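PDB 5M3C: diguanylate cyclase from Pseudomonas aeruginosa, which belongs to the two-domain GGDEF–EAL proteins, with guanosine-5'-triphosphate and calcium bound at the GGDEF domain and a further calcium at the EAL domain. Local coordinates for residues Leu298-Thr303 with Val326-Asp331; Val385-Val390 with Glu402-Ile407. All blocks are in the same frame, centred on the assembly; numbering follows the deposited sequence.

Interaction 1: residues Leu298-Thr303 with Val326-Asp331; sequences LQLEIT and VQLAID. With CA (calcium ion), chain H.
Glu301 and Asp331 reach for the same calcium ion from adjacent parallel strands, their carboxylate planes turned 70° against each other. The extended Glu301 chain brings OE1 to 2.1 Å from the calcium. Asp331 has CG anti to its backbone N (chi1 -154°) and offers OD2 at 2.4 Å. Glu301 OE1 and Asp331 OD2, themselves 3.2 Å apart, are held together by the shared metal, and Glu210 and Asn269 complete the protein ligands. Glu301 OE2 turns to a salt bridge with Lys352.

Gln299, Gln327 and Ala329 share this face of the sheet. The aliphatic parts of the two glutamines meet at their CB atoms, 3.9 Å apart, and the methyl of Ala329 lies 4.0 Å from CG of Glu301. On the other face Leu300 and Leu328 lie beside each other, with CD2 of Leu328 4.0 Å from CB of Leu300. Five backbone bonds, from Gln327 N to Leu298 O through Asp331 N to Ile302 O, fix the register.

The pair sits mid-sheet between strands 266-269 and 350-353. Leu300, Ile302 and Leu328 pack on helix 312-324, which links the two strands as a beta-alpha-beta crossover, while helix 280-291 covers Leu298 and also meets Leu300.

Interaction 2: residues Val385-Val390 with Glu402-Ile407; sequences VIAEGV and EGCEQI
Ile386 turns CG1 anti to its backbone N (chi1 -180°) and runs on extended, which lays its end across the side chain of Gln406. Its CG1 comes 3.6 Å from Gln406 CB, and its CD1 lies 3.5 Å from Gln406 OE1, an apolar tip beside the amide. Cys404, with SG also anti to the backbone N (chi1 -169°), sends its sulfur to 3.9 Å from Ala387 CB. That methyl points at the 402-407 segment and touches Ile407 CG1 as well, at 3.8 Å. Ile407 CB is directed away, but its end bends back to cross the Val390 side chain at about a right angle; the closeness of that pair in the model is doubtful.

The backbones meet in a single bridge, Ile386 with Gln406. Both of its bonds are weak: Gln406 N to Val385 O at 3.5 Å and Ala387 N to Gln406 O at 3.4 Å.

Helix 393-401 fills most of the connection and packs Leu399 on Ala387, Cys404 and Ile407. A Schellman motif with Gly403 as its C-prime residue ends that helix. The register rises together along both segments, so this is a beta-alpha-beta unit at the seam where the EAL domain's TIM-barrel-like sheet closes.

Interactions 1 and 2 follow each other along the chain, the first closing before the second opens, and their centres lie 16 Å apart within the EAL domain. Both belong to one curved sheet. Interaction 1 joins strands 298-303 and 327-333 in its middle, and interaction 2 brings the two outermost strands, 384-387 and 406-417, together; strand 350-353 stands between 327-333 and 384-387. The two contacts touch where Glu388, just past Ala387, brings its carboxylate close to that of Asp331, a meeting of like charges. Glu388 is not among the protein ligands of the calcium, but the segment carrying one side of the seam runs on toward them.

Interaction 1: residues Leu298-Thr303 with Val326-Asp331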
# COMPACT_ATOMS: atom_id res chain seq x y z
N LEU B 298 -21.16 -20.44 -9.24
CA LEU B 298 -19.95 -20.29 -8.43
C LEU B 298 -19.51 -18.83 -8.22
O LEU B 298 -19.43 -18.05 -9.17
CB LEU B 298 -18.79 -21.07 -9.06
CG LEU B 298 -17.40 -20.86 -8.47
CD1 LEU B 298 -17.22 -21.64 -7.17
CD2 LEU B 298 -16.33 -21.26 -9.48
N GLN B 299 -19.23 -18.49 -6.96
CA GLN B 299 -18.76 -17.15 -6.62
C GLN B 299 -17.36 -17.19 -5.99
O GLN B 299 -17.11 -17.98 -5.07
CB GLN B 299 -19.73 -16.46 -5.66
CG GLN B 299 -19.21 -15.17 -5.06
CD GLN B 299 -20.23 -14.48 -4.18
OE1 GLN B 299 -21.38 -14.30 -4.57
NE2 GLN B 299 -19.81 -14.07 -2.98
N LEU B 300 -16.48 -16.33 -6.48
CA LEU B 300 -15.12 -16.25 -5.95
C LEU B 300 -14.94 -15.00 -5.10
O LEU B 300 -15.01 -13.88 -5.61
CB LEU B 300 -14.10 -16.24 -7.10
CG LEU B 300 -14.10 -17.48 -7.98
CD1 LEU B 300 -13.20 -17.28 -9.19
CD2 LEU B 300 -13.68 -18.71 -7.19
N GLU B 301 -14.70 -15.19 -3.81
CA GLU B 301 -14.50 -14.08 -2.89
C GLU B 301 -13.02 -13.73 -2.84
O GLU B 301 -12.17 -14.60 -2.73
CB GLU B 301 -14.98 -14.45 -1.48
CG GLU B 301 -16.49 -14.61 -1.36
CD GLU B 301 -16.92 -14.99 0.05
OE1 GLU B 301 -16.06 -15.03 0.95
OE2 GLU B 301 -18.13 -15.25 0.25
N ILE B 302 -12.71 -12.44 -2.91
CA ILE B 302 -11.33 -11.99 -2.85
C ILE B 302 -11.19 -10.88 -1.82
O ILE B 302 -11.97 -9.93 -1.81
CB ILE B 302 -10.83 -11.49 -4.22
CG1 ILE B 302 -11.31 -12.44 -5.32
CG2 ILE B 302 -9.31 -11.39 -4.21
CD1 ILE B 302 -10.73 -12.16 -6.69
N THR B 303 -10.19 -11.00 -0.95
CA THR B 303 -10.01 -10.06 0.15
C THR B 303 -9.63 -8.67 -0.36
O THR B 303 -8.78 -8.52 -1.24
CB THR B 303 -8.95 -10.57 1.15
OG1 THR B 303 -8.87 -9.68 2.27
CG2 THR B 303 -7.57 -10.66 0.50
N VAL B 326 -18.65 -16.69 -13.73
CA VAL B 326 -18.60 -16.84 -12.27
C VAL B 326 -18.75 -15.47 -11.62
O VAL B 326 -18.40 -14.45 -12.22
CB VAL B 326 -17.29 -17.48 -11.79
CG1 VAL B 326 -17.00 -18.76 -12.57
CG2 VAL B 326 -16.13 -16.50 -11.90
N GLN B 327 -19.25 -15.46 -10.39
CA GLN B 327 -19.45 -14.20 -9.68
C GLN B 327 -18.19 -13.80 -8.93
O GLN B 327 -17.39 -14.65 -8.53
CB GLN B 327 -20.64 -14.30 -8.73
CG GLN B 327 -21.96 -14.58 -9.44
CD GLN B 327 -23.16 -14.34 -8.55
OE1 GLN B 327 -23.10 -14.56 -7.34
NE2 GLN B 327 -24.26 -13.90 -9.15
N LEU B 328 -18.01 -12.49 -8.74
CA LEU B 328 -16.88 -11.96 -8.00
C LEU B 328 -17.35 -11.13 -6.81
O LEU B 328 -18.31 -10.37 -6.92
CB LEU B 328 -15.99 -11.11 -8.90
CG LEU B 328 -15.31 -11.87 -10.04
CD1 LEU B 328 -14.46 -10.91 -10.85
CD2 LEU B 328 -14.47 -13.02 -9.52
N ALA B 329 -16.66 -11.29 -5.69
CA ALA B 329 -17.02 -10.59 -4.47
C ALA B 329 -15.79 -10.04 -3.75
O ALA B 329 -14.74 -10.68 -3.73
CB ALA B 329 -17.78 -11.52 -3.54
N ILE B 330 -15.94 -8.86 -3.18
CA ILE B 330 -14.90 -8.27 -2.37
C ILE B 330 -15.17 -8.59 -0.90
O ILE B 330 -16.24 -8.27 -0.36
CB ILE B 330 -14.79 -6.75 -2.61
CG1 ILE B 330 -13.53 -6.18 -1.97
CG2 ILE B 330 -16.02 -6.03 -2.07
CD1 ILE B 330 -12.28 -6.47 -2.77
N ASP B 331 -14.20 -9.25 -0.28
CA ASP B 331 -14.35 -9.76 1.08
C ASP B 331 -13.67 -8.82 2.07
O ASP B 331 -12.74 -8.09 1.72
CB ASP B 331 -13.73 -11.15 1.18
CG ASP B 331 -14.34 -12.00 2.28
OD1 ASP B 331 -15.25 -11.52 2.98
OD2 ASP B 331 -13.90 -13.16 2.43
CA CA H . -15.17 -15.15 2.88

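Interaction 2: residues Val385-Val390 with Glu402-Ile407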
# COMPACT_ATOMS: atom_id res chain seq x y z
N VAL B 385 -24.62 -5.74 -1.62
CA VAL B 385 -23.98 -5.63 -0.32
C VAL B 385 -24.48 -6.75 0.61
O VAL B 385 -25.67 -7.08 0.61
CB VAL B 385 -24.23 -4.26 0.34
CG1 VAL B 385 -25.71 -3.93 0.39
CG2 VAL B 385 -23.62 -4.21 1.73
N ILE B 386 -23.57 -7.33 1.38
CA ILE B 386 -23.92 -8.40 2.30
C ILE B 386 -23.12 -8.30 3.60
O ILE B 386 -21.90 -8.17 3.58
CB ILE B 386 -23.69 -9.79 1.68
CG1 ILE B 386 -24.07 -10.89 2.67
CG2 ILE B 386 -22.24 -9.96 1.24
CD1 ILE B 386 -24.06 -12.29 2.08
N ALA B 387 -23.83 -8.34 4.72
CA ALA B 387 -23.21 -8.30 6.03
C ALA B 387 -22.61 -9.66 6.34
O ALA B 387 -23.19 -10.70 6.00
CB ALA B 387 -24.25 -7.94 7.08
N GLU B 388 -21.44 -9.67 6.97
CA GLU B 388 -20.80 -10.93 7.35
C GLU B 388 -20.51 -10.98 8.85
O GLU B 388 -20.16 -9.96 9.45
CB GLU B 388 -19.50 -11.15 6.56
CG GLU B 388 -18.24 -10.64 7.24
CD GLU B 388 -17.01 -10.74 6.36
OE1 GLU B 388 -17.17 -10.96 5.14
OE2 GLU B 388 -15.89 -10.59 6.89
N GLY B 389 -20.67 -12.16 9.43
CA GLY B 389 -20.42 -12.36 10.85
C GLY B 389 -21.53 -11.77 11.71
O GLY B 389 -21.26 -11.04 12.66
N VAL B 390 -22.77 -12.08 11.36
CA VAL B 390 -23.92 -11.61 12.11
C VAL B 390 -24.23 -12.57 13.26
O VAL B 390 -24.59 -13.72 13.03
CB VAL B 390 -25.15 -11.46 11.21
CG1 VAL B 390 -26.31 -10.88 12.00
CG2 VAL B 390 -24.82 -10.57 10.03
N GLU B 402 -31.67 -0.41 8.15
CA GLU B 402 -30.67 0.39 7.44
C GLU B 402 -30.49 -0.06 5.99
O GLU B 402 -29.59 0.40 5.30
CB GLU B 402 -29.33 0.35 8.17
CG GLU B 402 -29.39 0.91 9.59
CD GLU B 402 -29.78 2.37 9.63
OE1 GLU B 402 -30.13 2.86 10.73
OE2 GLU B 402 -29.74 3.03 8.57
N GLY B 403 -31.36 -0.97 5.54
CA GLY B 403 -31.42 -1.34 4.13
C GLY B 403 -30.38 -2.34 3.66
O GLY B 403 -30.14 -2.47 2.46
N CYS B 404 -29.75 -3.05 4.60
CA CYS B 404 -28.77 -4.07 4.23
C CYS B 404 -29.47 -5.24 3.54
O CYS B 404 -30.37 -5.85 4.11
CB CYS B 404 -28.00 -4.56 5.45
SG CYS B 404 -26.56 -5.59 5.05
N GLU B 405 -29.05 -5.54 2.32
CA GLU B 405 -29.74 -6.52 1.48
C GLU B 405 -29.65 -7.94 2.03
O GLU B 405 -30.67 -8.58 2.30
CB GLU B 405 -29.18 -6.47 0.06
CG GLU B 405 -29.95 -7.34 -0.94
CD GLU B 405 -29.44 -7.19 -2.36
OE1 GLU B 405 -29.85 -7.99 -3.23
OE2 GLU B 405 -28.61 -6.29 -2.61
N GLN B 406 -28.43 -8.44 2.18
CA GLN B 406 -28.22 -9.83 2.59
C GLN B 406 -27.50 -9.91 3.93
O GLN B 406 -27.13 -8.89 4.51
CB GLN B 406 -27.42 -10.58 1.53
CG GLN B 406 -28.17 -10.74 0.22
CD GLN B 406 -27.32 -11.39 -0.85
OE1 GLN B 406 -26.21 -11.85 -0.59
NE2 GLN B 406 -27.84 -11.42 -2.07
N ILE B 407 -27.31 -11.13 4.41
CA ILE B 407 -26.73 -11.35 5.72
C ILE B 407 -26.13 -12.75 5.85
O ILE B 407 -26.54 -13.69 5.16
CB ILE B 407 -27.77 -11.13 6.83
CG1 ILE B 407 -27.17 -10.28 7.95
CG2 ILE B 407 -28.30 -12.46 7.36
CD1 ILE B 407 -28.11 -10.03 9.11